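PDB 3OUT: glutamate racemase from Francisella tularensis subsp. tularensis, which is a member of the Asp/Glu/hydantoin racemase family, built from two alpha/beta lobes that hold a d-glutamic acid molecule between them. Local coordinates for residues R8-D14 / E33-G39; L111-I117 / N138-N144; N78-I83 / T119-S125; F149-E154 / C186-I192. Numbering follows the deposited sequence.

Interaction 1: R8-D14 / E33-G39; sequences RPIGVFD and EDIIYFG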
# COMPACT_ATOMS: atom_id res chain seq x y z
N ARG B 8 29.48 1.61 -0.10
CA ARG B 8 28.03 1.58 -0.07
C ARG B 8 27.57 0.43 0.82
O ARG B 8 28.33 -0.54 1.03
CB ARG B 8 27.49 1.42 -1.50
CG ARG B 8 27.57 2.73 -2.28
CD ARG B 8 27.39 2.57 -3.79
NE ARG B 8 27.85 3.79 -4.45
CZ ARG B 8 27.40 4.26 -5.61
NH1 ARG B 8 26.47 3.60 -6.28
NH2 ARG B 8 27.90 5.39 -6.09
N PRO B 9 26.35 0.53 1.37
CA PRO B 9 25.82 -0.51 2.26
C PRO B 9 25.36 -1.75 1.51
O PRO B 9 25.04 -1.70 0.31
CB PRO B 9 24.63 0.17 2.94
CG PRO B 9 24.16 1.21 1.96
CD PRO B 9 25.35 1.59 1.12
N ILE B 10 25.28 -2.85 2.25
CA ILE B 10 24.64 -4.09 1.81
C ILE B 10 23.15 -3.97 2.17
O ILE B 10 22.82 -3.52 3.25
CB ILE B 10 25.22 -5.29 2.59
CG1 ILE B 10 26.69 -5.47 2.25
CG2 ILE B 10 24.44 -6.58 2.30
CD1 ILE B 10 27.46 -6.34 3.27
N GLY B 11 22.28 -4.35 1.25
CA GLY B 11 20.84 -4.38 1.49
C GLY B 11 20.41 -5.78 1.88
O GLY B 11 20.62 -6.73 1.11
N VAL B 12 19.76 -5.91 3.03
CA VAL B 12 19.16 -7.13 3.43
C VAL B 12 17.64 -6.98 3.26
O VAL B 12 17.00 -6.17 3.95
CB VAL B 12 19.50 -7.53 4.90
CG1 VAL B 12 18.70 -8.79 5.29
CG2 VAL B 12 21.00 -7.69 5.11
N PHE B 13 17.11 -7.76 2.32
CA PHE B 13 15.74 -7.67 1.78
C PHE B 13 14.86 -8.75 2.40
O PHE B 13 15.04 -9.94 2.12
CB PHE B 13 15.90 -7.80 0.27
CG PHE B 13 14.65 -7.49 -0.58
CD1 PHE B 13 13.36 -7.74 -0.15
CD2 PHE B 13 14.82 -6.99 -1.86
CE1 PHE B 13 12.30 -7.48 -1.00
CE2 PHE B 13 13.76 -6.76 -2.71
CZ PHE B 13 12.50 -6.96 -2.27
N ASP B 14 13.92 -8.35 3.27
CA ASP B 14 13.08 -9.30 3.99
C ASP B 14 11.62 -8.97 3.70
O ASP B 14 11.26 -7.84 3.32
CB ASP B 14 13.36 -9.17 5.50
CG ASP B 14 12.88 -10.35 6.33
OD1 ASP B 14 12.46 -11.41 5.77
OD2 ASP B 14 12.92 -10.18 7.60
N GLU B 33 31.23 -3.77 7.35
CA GLU B 33 30.24 -3.34 6.33
C GLU B 33 29.03 -2.62 6.92
O GLU B 33 28.52 -3.01 7.97
CB GLU B 33 29.75 -4.53 5.55
CG GLU B 33 30.81 -5.27 4.76
CD GLU B 33 31.42 -4.44 3.63
OE1 GLU B 33 30.67 -3.64 3.03
OE2 GLU B 33 32.62 -4.62 3.31
N ASP B 34 28.58 -1.57 6.23
CA ASP B 34 27.29 -0.95 6.54
C ASP B 34 26.18 -1.85 6.00
O ASP B 34 26.31 -2.49 4.95
CB ASP B 34 27.19 0.40 5.86
CG ASP B 34 28.19 1.42 6.40
OD1 ASP B 34 28.66 1.33 7.57
OD2 ASP B 34 28.48 2.36 5.63
N ILE B 35 25.07 -1.94 6.74
CA ILE B 35 23.93 -2.78 6.35
C ILE B 35 22.64 -1.96 6.49
O ILE B 35 22.42 -1.30 7.52
CB ILE B 35 23.81 -4.07 7.24
CG1 ILE B 35 25.15 -4.85 7.27
CG2 ILE B 35 22.63 -4.95 6.75
CD1 ILE B 35 25.12 -6.10 8.14
N ILE B 36 21.78 -2.08 5.48
CA ILE B 36 20.43 -1.57 5.53
C ILE B 36 19.53 -2.81 5.51
O ILE B 36 19.55 -3.56 4.55
CB ILE B 36 20.08 -0.70 4.31
CG1 ILE B 36 20.89 0.59 4.30
CG2 ILE B 36 18.56 -0.44 4.28
CD1 ILE B 36 20.66 1.48 3.02
N TYR B 37 18.79 -3.03 6.59
CA TYR B 37 17.77 -4.05 6.65
C TYR B 37 16.41 -3.40 6.27
O TYR B 37 16.07 -2.31 6.79
CB TYR B 37 17.66 -4.61 8.06
CG TYR B 37 16.44 -5.49 8.27
CD1 TYR B 37 16.46 -6.84 7.95
CD2 TYR B 37 15.26 -4.97 8.81
CE1 TYR B 37 15.34 -7.64 8.09
CE2 TYR B 37 14.13 -5.77 8.95
CZ TYR B 37 14.16 -7.09 8.62
OH TYR B 37 13.03 -7.90 8.76
N PHE B 38 15.66 -4.07 5.40
CA PHE B 38 14.28 -3.65 5.09
C PHE B 38 13.31 -4.71 5.48
O PHE B 38 13.41 -5.85 5.01
CB PHE B 38 14.07 -3.32 3.62
CG PHE B 38 12.82 -2.51 3.36
CD1 PHE B 38 12.90 -1.14 3.21
CD2 PHE B 38 11.57 -3.11 3.37
CE1 PHE B 38 11.75 -0.37 3.07
CE2 PHE B 38 10.42 -2.36 3.21
CZ PHE B 38 10.53 -0.97 3.06
N GLY B 39 12.33 -4.36 6.29
CA GLY B 39 11.24 -5.28 6.59
C GLY B 39 9.91 -4.60 6.36
O GLY B 39 9.64 -3.52 6.92
O HOH W 1 29.58 -1.26 3.41
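The shortest bond here joins two side chains: Tyr37 OH donates to Asp14 OD2 at 2.6 Å, tying the C-terminal ends of the strands together. Behind it the backbones pair in parallel. Ile10 N reaches Asp34 O at 2.9 Å, Ile36 N reaches Ile10 O at 2.9 Å, Val12 N reaches Ile36 O at 2.8 Å and Phe38 N reaches Val12 O at 2.9 Å, all nearly straight; the last, Asp14 N to Phe38 O at 3.1 Å, is more bent. At the opposite end a water donates to Arg8 O and Glu33 OE1 and accepts from Asp34 N; Glu33 also forms a salt bridge with Lys71. Packing follows the pairing. On the face of Ile10, Val12 and Tyr37, Val12 CG2 meets Ile35 CG2 at 3.6 Å and Val12 CG1 lies at the edge of the Tyr37 ring. Pro9 CG touches Ile36 CD1 at 3.7 Å. Strands 10-14 and 35-39 are the two arms of a beta-alpha-beta unit, whose helix 20-29 sets Leu26 against Ile10, Val12 and Ile35. Helix 51-67 covers Phe13 and Phe38 on the other face, while strands 72-75 and 234-238 continue the parallel sheet beyond 10-14 and 35-39.

Interaction 2: L111-I117 / N138-N144; sequences LNTVGVI and NIEVYSN
Two neighbouring parallel strands, 113-117 and 140-144, make the edge of a four-stranded parallel sheet, 140-145 being outermost within the chain. Both are extended; their axes approach to 4.7 Å at 19°, with Thr113 level with Glu140 and Val116 with Ser143. Asn138 shares a water with Asn112 through their carbonyl oxygens. Ile139 lays CG2 3.9 Å from Val114 CG2. Glu140 N donates to Asn112 O (2.9 Å), its O accepts from Val114 N (2.8 Å), and its m, t side chain brings OE1 to within 2.8 Å of Thr113 OG1, which donates. Val141 CG1 lies 4.1 Å from Val116 CG2, on the face covered by helix 127-135. Tyr142 N binds Val114 O (2.9 Å) and Tyr142 O receives Val116 N (2.8 Å); it pairs with Gly115, but its ring (chi1 m) leans back, edge CE2 3.9 Å from Thr113 CG2. Ser143 CA approaches Val116 O at 3.3 Å. Asn144 N donates to Val116 O at 3.0 Å, and Asn144 O sits 3.4 Å from Ile117 CA in a CA-H...O contact.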
# COMPACT_ATOMS: atom_id res chain seq x y z
N LEU B 111 22.73 -34.89 -2.65
CA LEU B 111 21.94 -35.91 -2.01
C LEU B 111 21.04 -36.58 -3.03
O LEU B 111 20.87 -36.08 -4.12
CB LEU B 111 21.12 -35.28 -0.89
CG LEU B 111 22.00 -34.61 0.17
CD1 LEU B 111 21.11 -33.96 1.23
CD2 LEU B 111 23.00 -35.59 0.82
N ASN B 112 20.45 -37.71 -2.65
CA ASN B 112 19.52 -38.44 -3.47
C ASN B 112 18.05 -38.14 -3.15
O ASN B 112 17.19 -38.14 -4.03
CB ASN B 112 19.74 -39.93 -3.26
CG ASN B 112 21.18 -40.31 -3.46
OD1 ASN B 112 21.85 -40.81 -2.53
ND2 ASN B 112 21.69 -40.04 -4.64
N THR B 113 17.78 -37.86 -1.87
CA THR B 113 16.41 -37.69 -1.37
C THR B 113 16.39 -36.54 -0.35
O THR B 113 17.12 -36.58 0.63
CB THR B 113 15.93 -38.99 -0.72
OG1 THR B 113 16.12 -40.08 -1.65
CG2 THR B 113 14.49 -38.88 -0.38
N VAL B 114 15.61 -35.49 -0.65
CA VAL B 114 15.61 -34.24 0.15
C VAL B 114 14.17 -33.88 0.51
O VAL B 114 13.27 -34.01 -0.32
CB VAL B 114 16.23 -33.08 -0.68
CG1 VAL B 114 16.22 -31.73 0.13
CG2 VAL B 114 17.66 -33.42 -1.04
N GLY B 115 13.96 -33.47 1.76
CA GLY B 115 12.72 -32.88 2.18
C GLY B 115 12.85 -31.37 2.29
O GLY B 115 13.90 -30.85 2.58
N VAL B 116 11.73 -30.69 2.07
CA VAL B 116 11.62 -29.22 2.22
C VAL B 116 10.35 -28.86 2.98
O VAL B 116 9.26 -29.33 2.65
CB VAL B 116 11.57 -28.53 0.86
CG1 VAL B 116 11.59 -26.99 1.00
CG2 VAL B 116 12.78 -28.94 0.03
N ILE B 117 10.50 -27.97 3.95
CA ILE B 117 9.35 -27.35 4.61
C ILE B 117 9.49 -25.85 4.44
O ILE B 117 10.61 -25.32 4.50
CB ILE B 117 9.18 -27.69 6.12
CG1 ILE B 117 10.49 -27.51 6.92
CG2 ILE B 117 8.65 -29.15 6.25
CD1 ILE B 117 10.38 -27.61 8.46
N ASN B 138 17.09 -35.83 -11.06
CA ASN B 138 16.79 -37.12 -10.46
C ASN B 138 16.83 -37.16 -8.94
O ASN B 138 16.54 -38.21 -8.36
CB ASN B 138 17.68 -38.18 -11.09
CG ASN B 138 17.25 -38.46 -12.52
OD1 ASN B 138 16.06 -38.70 -12.80
ND2 ASN B 138 18.19 -38.39 -13.41
N ILE B 139 17.12 -36.02 -8.31
CA ILE B 139 16.98 -35.89 -6.86
C ILE B 139 15.49 -35.95 -6.53
O ILE B 139 14.65 -35.26 -7.16
CB ILE B 139 17.63 -34.60 -6.31
CG1 ILE B 139 19.14 -34.59 -6.56
CG2 ILE B 139 17.31 -34.46 -4.82
CD1 ILE B 139 19.84 -33.31 -6.20
N GLU B 140 15.15 -36.77 -5.55
CA GLU B 140 13.78 -36.92 -5.10
C GLU B 140 13.54 -35.82 -4.10
O GLU B 140 14.26 -35.73 -3.10
CB GLU B 140 13.58 -38.29 -4.40
CG GLU B 140 13.72 -39.43 -5.33
CD GLU B 140 13.70 -40.77 -4.63
OE1 GLU B 140 14.04 -40.87 -3.42
OE2 GLU B 140 13.36 -41.74 -5.31
N VAL B 141 12.56 -34.96 -4.39
CA VAL B 141 12.21 -33.83 -3.50
C VAL B 141 10.78 -33.95 -2.97
O VAL B 141 9.84 -34.05 -3.74
CB VAL B 141 12.39 -32.48 -4.22
CG1 VAL B 141 12.08 -31.31 -3.23
CG2 VAL B 141 13.79 -32.33 -4.80
N TYR B 142 10.67 -34.03 -1.64
CA TYR B 142 9.39 -34.08 -0.95
C TYR B 142 9.17 -32.75 -0.21
O TYR B 142 10.02 -32.32 0.56
CB TYR B 142 9.40 -35.21 0.05
CG TYR B 142 9.44 -36.58 -0.60
CD1 TYR B 142 8.29 -37.16 -1.13
CD2 TYR B 142 10.62 -37.26 -0.66
CE1 TYR B 142 8.33 -38.43 -1.71
CE2 TYR B 142 10.69 -38.52 -1.24
CZ TYR B 142 9.55 -39.10 -1.75
OH TYR B 142 9.67 -40.36 -2.29
N SER B 143 8.05 -32.12 -0.48
CA SER B 143 7.78 -30.79 0.05
C SER B 143 6.48 -30.77 0.81
O SER B 143 5.48 -31.39 0.38
CB SER B 143 7.69 -29.80 -1.11
OG SER B 143 8.89 -29.72 -1.86
N ASN B 144 6.46 -30.04 1.93
CA ASN B 144 5.23 -29.89 2.71
C ASN B 144 5.16 -28.49 3.34
O ASN B 144 6.07 -28.11 4.02
CB ASN B 144 5.12 -30.96 3.81
CG ASN B 144 3.68 -31.22 4.25
OD1 ASN B 144 2.76 -31.21 3.43
ND2 ASN B 144 3.49 -31.51 5.55
O HOH W 2 17.51 -39.88 -6.43

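Interaction 3: N78-I83 / T119-S125; sequences NTISAI and TPATINS. With DGL (D-glutamic acid), chain E.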
# COMPACT_ATOMS: atom_id res chain seq x y z
N ASN B 78 12.66 -16.61 2.13
CA ASN B 78 12.46 -17.68 1.19
C ASN B 78 11.24 -17.47 0.28
O ASN B 78 11.23 -17.89 -0.87
CB ASN B 78 12.29 -19.03 1.90
CG ASN B 78 13.56 -19.53 2.55
OD1 ASN B 78 14.30 -20.37 1.96
ND2 ASN B 78 13.81 -19.08 3.77
N THR B 79 10.22 -16.81 0.81
CA THR B 79 8.97 -16.59 0.10
C THR B 79 9.22 -15.59 -1.03
O THR B 79 8.86 -15.84 -2.17
CB THR B 79 7.81 -16.11 1.05
OG1 THR B 79 7.62 -17.07 2.10
CG2 THR B 79 6.54 -15.85 0.27
N ILE B 80 9.89 -14.47 -0.74
CA ILE B 80 10.28 -13.52 -1.81
C ILE B 80 11.25 -14.19 -2.80
O ILE B 80 11.09 -14.04 -4.01
CB ILE B 80 10.91 -12.24 -1.21
CG1 ILE B 80 9.88 -11.51 -0.34
CG2 ILE B 80 11.40 -11.28 -2.34
CD1 ILE B 80 10.47 -10.32 0.49
N SER B 81 12.22 -14.94 -2.29
CA SER B 81 13.15 -15.64 -3.22
C SER B 81 12.45 -16.60 -4.17
O SER B 81 12.83 -16.75 -5.33
CB SER B 81 14.17 -16.43 -2.41
OG SER B 81 15.02 -15.57 -1.61
N ALA B 82 11.47 -17.32 -3.66
CA ALA B 82 10.73 -18.29 -4.43
C ALA B 82 9.93 -17.69 -5.59
O ALA B 82 9.77 -18.28 -6.67
CB ALA B 82 9.74 -19.02 -3.51
N ILE B 83 9.36 -16.51 -5.32
CA ILE B 83 8.31 -15.95 -6.16
C ILE B 83 8.70 -14.69 -6.91
O ILE B 83 8.17 -14.46 -8.00
CB ILE B 83 7.01 -15.73 -5.31
CG1 ILE B 83 6.42 -17.10 -4.98
CG2 ILE B 83 6.00 -14.78 -5.98
CD1 ILE B 83 5.51 -17.15 -3.73
N THR B 119 6.80 -21.91 3.89
CA THR B 119 5.46 -21.32 3.88
C THR B 119 4.60 -21.89 2.76
O THR B 119 5.11 -22.42 1.76
CB THR B 119 5.49 -19.80 3.68
OG1 THR B 119 6.04 -19.52 2.38
CG2 THR B 119 6.28 -19.05 4.76
N PRO B 120 3.29 -21.78 2.92
CA PRO B 120 2.41 -22.20 1.81
C PRO B 120 2.78 -21.57 0.47
O PRO B 120 2.83 -22.28 -0.55
CB PRO B 120 1.01 -21.79 2.32
CG PRO B 120 1.12 -21.90 3.77
CD PRO B 120 2.49 -21.35 4.08
N ALA B 121 3.05 -20.25 0.43
CA ALA B 121 3.46 -19.60 -0.82
C ALA B 121 4.72 -20.23 -1.41
O ALA B 121 4.77 -20.50 -2.60
CB ALA B 121 3.62 -18.09 -0.66
N THR B 122 5.71 -20.49 -0.57
CA THR B 122 6.95 -21.04 -1.07
C THR B 122 6.71 -22.42 -1.65
O THR B 122 7.25 -22.74 -2.70
CB THR B 122 8.03 -21.05 0.04
OG1 THR B 122 8.31 -19.69 0.41
CG2 THR B 122 9.34 -21.80 -0.37
N ILE B 123 6.02 -23.28 -0.91
CA ILE B 123 5.87 -24.67 -1.35
C ILE B 123 4.98 -24.69 -2.60
O ILE B 123 5.31 -25.34 -3.60
CB ILE B 123 5.27 -25.57 -0.25
CG1 ILE B 123 6.20 -25.68 0.95
CG2 ILE B 123 4.93 -26.97 -0.84
CD1 ILE B 123 7.57 -26.28 0.66
N ASN B 124 3.87 -23.93 -2.60
CA ASN B 124 2.97 -23.88 -3.74
C ASN B 124 3.63 -23.29 -4.99
O ASN B 124 3.27 -23.65 -6.09
CB ASN B 124 1.69 -23.10 -3.44
CG ASN B 124 0.82 -23.79 -2.43
OD1 ASN B 124 0.91 -24.98 -2.22
ND2 ASN B 124 -0.02 -23.00 -1.77
N SER B 125 4.65 -22.45 -4.82
CA SER B 125 5.38 -21.91 -5.94
C SER B 125 6.24 -22.97 -6.63
O SER B 125 6.65 -22.78 -7.78
CB SER B 125 6.29 -20.78 -5.52
OG SER B 125 7.48 -21.27 -4.97
N DGL E . 8.50 -13.54 6.98
CA DGL E . 7.72 -14.75 6.55
C DGL E . 6.36 -14.36 6.05
O DGL E . 6.16 -13.17 5.72
CB DGL E . 8.37 -15.55 5.44
CG DGL E . 9.83 -15.96 5.69
CD DGL E . 10.39 -16.97 4.71
OE1 DGL E . 9.63 -17.53 3.90
OE2 DGL E . 11.62 -17.24 4.80
OXT DGL E . 5.46 -15.22 5.90
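Hydroxyl chemistry dominates the polar side. Thr119 OG1 donates to Thr79 OG1 at 2.9 Å, and the same Thr119 oxygen accepts from Thr122 N at 3.1 Å, so this N-cap also links the two helices. Thr79 OG1 in turn donates a hydrogen bond to OE1 of D-glutamic acid (2.7 Å). Asn78 serves the other carboxylate oxygen, OE2, through Asn78 N at 2.9 Å and Asn78 ND2 at 3.0 Å; Tyr128 holds Asn78 OD1. Thr79 N adds a weak bond to OE1. The two helices thus begin side by side at one wall of the ligand pocket, with the N-terminus of helix 78-92 facing the ligand's side-chain carboxylate. Their short axes run 8.6 Å apart at 27°, and Thr79 and Thr122 approach to 5.0 Å between CA atoms. Small residues permit this closeness: Ala121 CB lies 3.8 Å from Thr79 CG2 and makes apolar contact with Ile83 CD1 (3.7 Å). Further along, van der Waals contacts bring Ala82 CB to Ser125 OG (3.5 Å) and Ile83 CG1 to Ser125 CB (3.7 Å).

Interaction 4: F149-E154 / C186-I192; sequences FVSMIE and CTHYPII. With DGL (D-glutamic acid), chain E.
Ile153, on helix 149-154, is the apolar centre: its CG1 lies 3.8 Å from Ile192 CG2 and its CD1 3.9 Å from His188 CB. The opposing segment, 186-192, makes a type I turn, Cys186 to Tyr189, then a 3-10 segment, 189-191. CA atoms lie 6.2 Å apart for Val150 and His188, 7.4 Å for Phe149 and Tyr189. Phe149 and Tyr189 (both chi1 m) form a T-shaped pair, Phe149 edge to Tyr189 face, centroids 5.1 Å apart, planes at 84°; Ile192 (chi1 p) sets CD1 over the Phe149 ring face, a CH-pi contact 3.7 Å from the centroid. Selenomethionine Met152 CE touches Ile192 CD1 (3.9 Å). Val150 CG2 meets Cys186 SG at 3.6 Å, and a water bridges Val150 N and Tyr189 OH. At the polar edge His188 NE2 donates to Glu154 OE2 (2.7 Å) and His188 ND1 to Thr187 OG1 (2.9 Å), while Thr187 N binds D-glutamic acid OE2 at 2.9 Å, so the turn lines the ligand pocket. Helix 161-171 packs on Phe149 and Met152; helix 245-253 covers Ile153 and Ile191.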
# COMPACT_ATOMS: atom_id res chain seq x y z
N PHE B 149 3.50 -22.38 11.41
CA PHE B 149 4.75 -22.14 12.11
C PHE B 149 5.14 -20.65 12.29
O PHE B 149 5.62 -20.25 13.34
CB PHE B 149 5.92 -22.85 11.41
CG PHE B 149 6.15 -24.31 11.77
CD1 PHE B 149 5.40 -25.00 12.71
CD2 PHE B 149 7.16 -25.00 11.10
CE1 PHE B 149 5.69 -26.32 13.03
CE2 PHE B 149 7.42 -26.35 11.37
CZ PHE B 149 6.71 -26.99 12.35
N VAL B 150 4.98 -19.84 11.25
CA VAL B 150 5.39 -18.46 11.32
C VAL B 150 4.69 -17.72 12.46
O VAL B 150 5.35 -17.12 13.32
CB VAL B 150 5.20 -17.71 9.99
CG1 VAL B 150 5.24 -16.21 10.16
CG2 VAL B 150 6.27 -18.17 8.95
N SER B 151 3.36 -17.75 12.50
CA SER B 151 2.64 -17.04 13.57
C SER B 151 2.96 -17.62 14.96
O SER B 151 3.14 -16.89 15.92
CB SER B 151 1.15 -17.06 13.31
OG SER B 151 0.52 -16.29 14.34
N MSE B 152 3.03 -18.94 15.05
CA MSE B 152 3.33 -19.67 16.27
C MSE B 152 4.63 -19.13 16.87
O MSE B 152 4.69 -18.80 18.06
CB MSE B 152 3.46 -21.19 15.95
CG MSE B 152 3.73 -22.01 17.13
SE MSE B 152 3.97 -23.88 16.63
CE MSE B 152 5.81 -23.64 15.97
N ILE B 153 5.64 -19.00 16.03
CA ILE B 153 6.96 -18.57 16.48
C ILE B 153 6.94 -17.08 16.85
O ILE B 153 7.53 -16.65 17.86
CB ILE B 153 8.03 -18.93 15.39
CG1 ILE B 153 8.22 -20.46 15.38
CG2 ILE B 153 9.36 -18.21 15.61
CD1 ILE B 153 8.92 -20.93 14.11
N GLU B 154 6.24 -16.28 16.05
CA GLU B 154 6.15 -14.84 16.33
C GLU B 154 5.36 -14.56 17.60
O GLU B 154 5.59 -13.54 18.25
CB GLU B 154 5.59 -14.06 15.15
CG GLU B 154 6.58 -14.05 13.95
CD GLU B 154 6.15 -13.20 12.79
OE1 GLU B 154 5.04 -12.61 12.83
OE2 GLU B 154 6.91 -13.13 11.79
N CYS B 186 12.23 -21.66 5.54
CA CYS B 186 11.63 -20.43 6.03
C CYS B 186 12.54 -19.88 7.11
O CYS B 186 13.05 -20.63 7.95
CB CYS B 186 10.26 -20.73 6.58
SG CYS B 186 9.36 -19.35 7.42
N THR B 187 12.74 -18.58 7.10
CA THR B 187 13.64 -17.95 8.08
C THR B 187 13.32 -18.27 9.54
O THR B 187 14.23 -18.25 10.41
CB THR B 187 13.58 -16.40 7.97
OG1 THR B 187 12.21 -15.96 8.04
CG2 THR B 187 14.13 -15.92 6.70
N HIS B 188 12.04 -18.50 9.83
CA HIS B 188 11.58 -18.67 11.20
C HIS B 188 11.92 -20.05 11.78
O HIS B 188 11.98 -20.20 12.99
CB HIS B 188 10.08 -18.46 11.27
CG HIS B 188 9.67 -17.04 11.12
ND1 HIS B 188 10.13 -16.21 10.11
CD2 HIS B 188 8.83 -16.29 11.87
CE1 HIS B 188 9.56 -15.02 10.25
NE2 HIS B 188 8.76 -15.05 11.30
N TYR B 189 12.09 -21.04 10.91
CA TYR B 189 12.06 -22.44 11.38
C TYR B 189 13.29 -22.85 12.19
O TYR B 189 13.14 -23.71 13.06
CB TYR B 189 11.80 -23.42 10.24
CG TYR B 189 10.50 -23.20 9.47
CD1 TYR B 189 9.51 -22.27 9.87
CD2 TYR B 189 10.24 -23.97 8.33
CE1 TYR B 189 8.36 -22.09 9.11
CE2 TYR B 189 9.10 -23.81 7.61
CZ TYR B 189 8.14 -22.90 8.02
OH TYR B 189 7.03 -22.75 7.23
N PRO B 190 14.49 -22.31 11.88
CA PRO B 190 15.64 -22.69 12.74
C PRO B 190 15.46 -22.40 14.25
O PRO B 190 16.07 -23.09 15.06
CB PRO B 190 16.80 -21.89 12.13
CG PRO B 190 16.42 -21.73 10.66
CD PRO B 190 14.93 -21.48 10.74
N ILE B 191 14.61 -21.44 14.63
CA ILE B 191 14.28 -21.18 16.05
C ILE B 191 13.78 -22.40 16.77
O ILE B 191 14.06 -22.57 17.97
CB ILE B 191 13.15 -20.08 16.15
CG1 ILE B 191 13.74 -18.74 15.70
CG2 ILE B 191 12.50 -19.98 17.58
CD1 ILE B 191 14.70 -18.09 16.74
N ILE B 192 13.04 -23.25 16.06
CA ILE B 192 12.43 -24.45 16.62
C ILE B 192 13.15 -25.74 16.19
O ILE B 192 12.57 -26.82 16.25
CB ILE B 192 10.89 -24.55 16.35
CG1 ILE B 192 10.56 -24.66 14.85
CG2 ILE B 192 10.14 -23.36 17.02
CD1 ILE B 192 9.13 -25.14 14.55
N DGL E . 8.50 -13.54 6.98
CA DGL E . 7.72 -14.75 6.55
C DGL E . 6.36 -14.36 6.05
O DGL E . 6.16 -13.17 5.72
CB DGL E . 8.37 -15.55 5.44
CG DGL E . 9.83 -15.96 5.69
CD DGL E . 10.39 -16.97 4.71
OE1 DGL E . 9.63 -17.53 3.90
OE2 DGL E . 11.62 -17.24 4.80
OXT DGL E . 5.46 -15.22 5.90
O HOH W 3 5.05 -21.14 8.38

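Overall arrangement
Interactions 3 and 4, with centres 15 Å apart, meet at the D-glutamic acid: Asn78 ND2 lies 3.4 Å from Cys186 CA, and Asn78 and Thr187 converge on the same ligand oxygen, OE2. Interactions 1 and 2 belong to the sheets of the two lobes, centres 31 Å apart and on opposite sides of the chain's centre. Each is joined to the pocket wall by packing. Ile80 CD1 of interaction 3 lies 3.7 Å from Phe13 CE1, and Asp14's side chain comes within about 5 Å of the ligand. From interaction 2, Val116 O lies 4.0 Å from Ile123 CD1 and Ile117 CD1 3.7 Å from Tyr189 CD2, so strand 113-118 backs both 119-125 and 186-192.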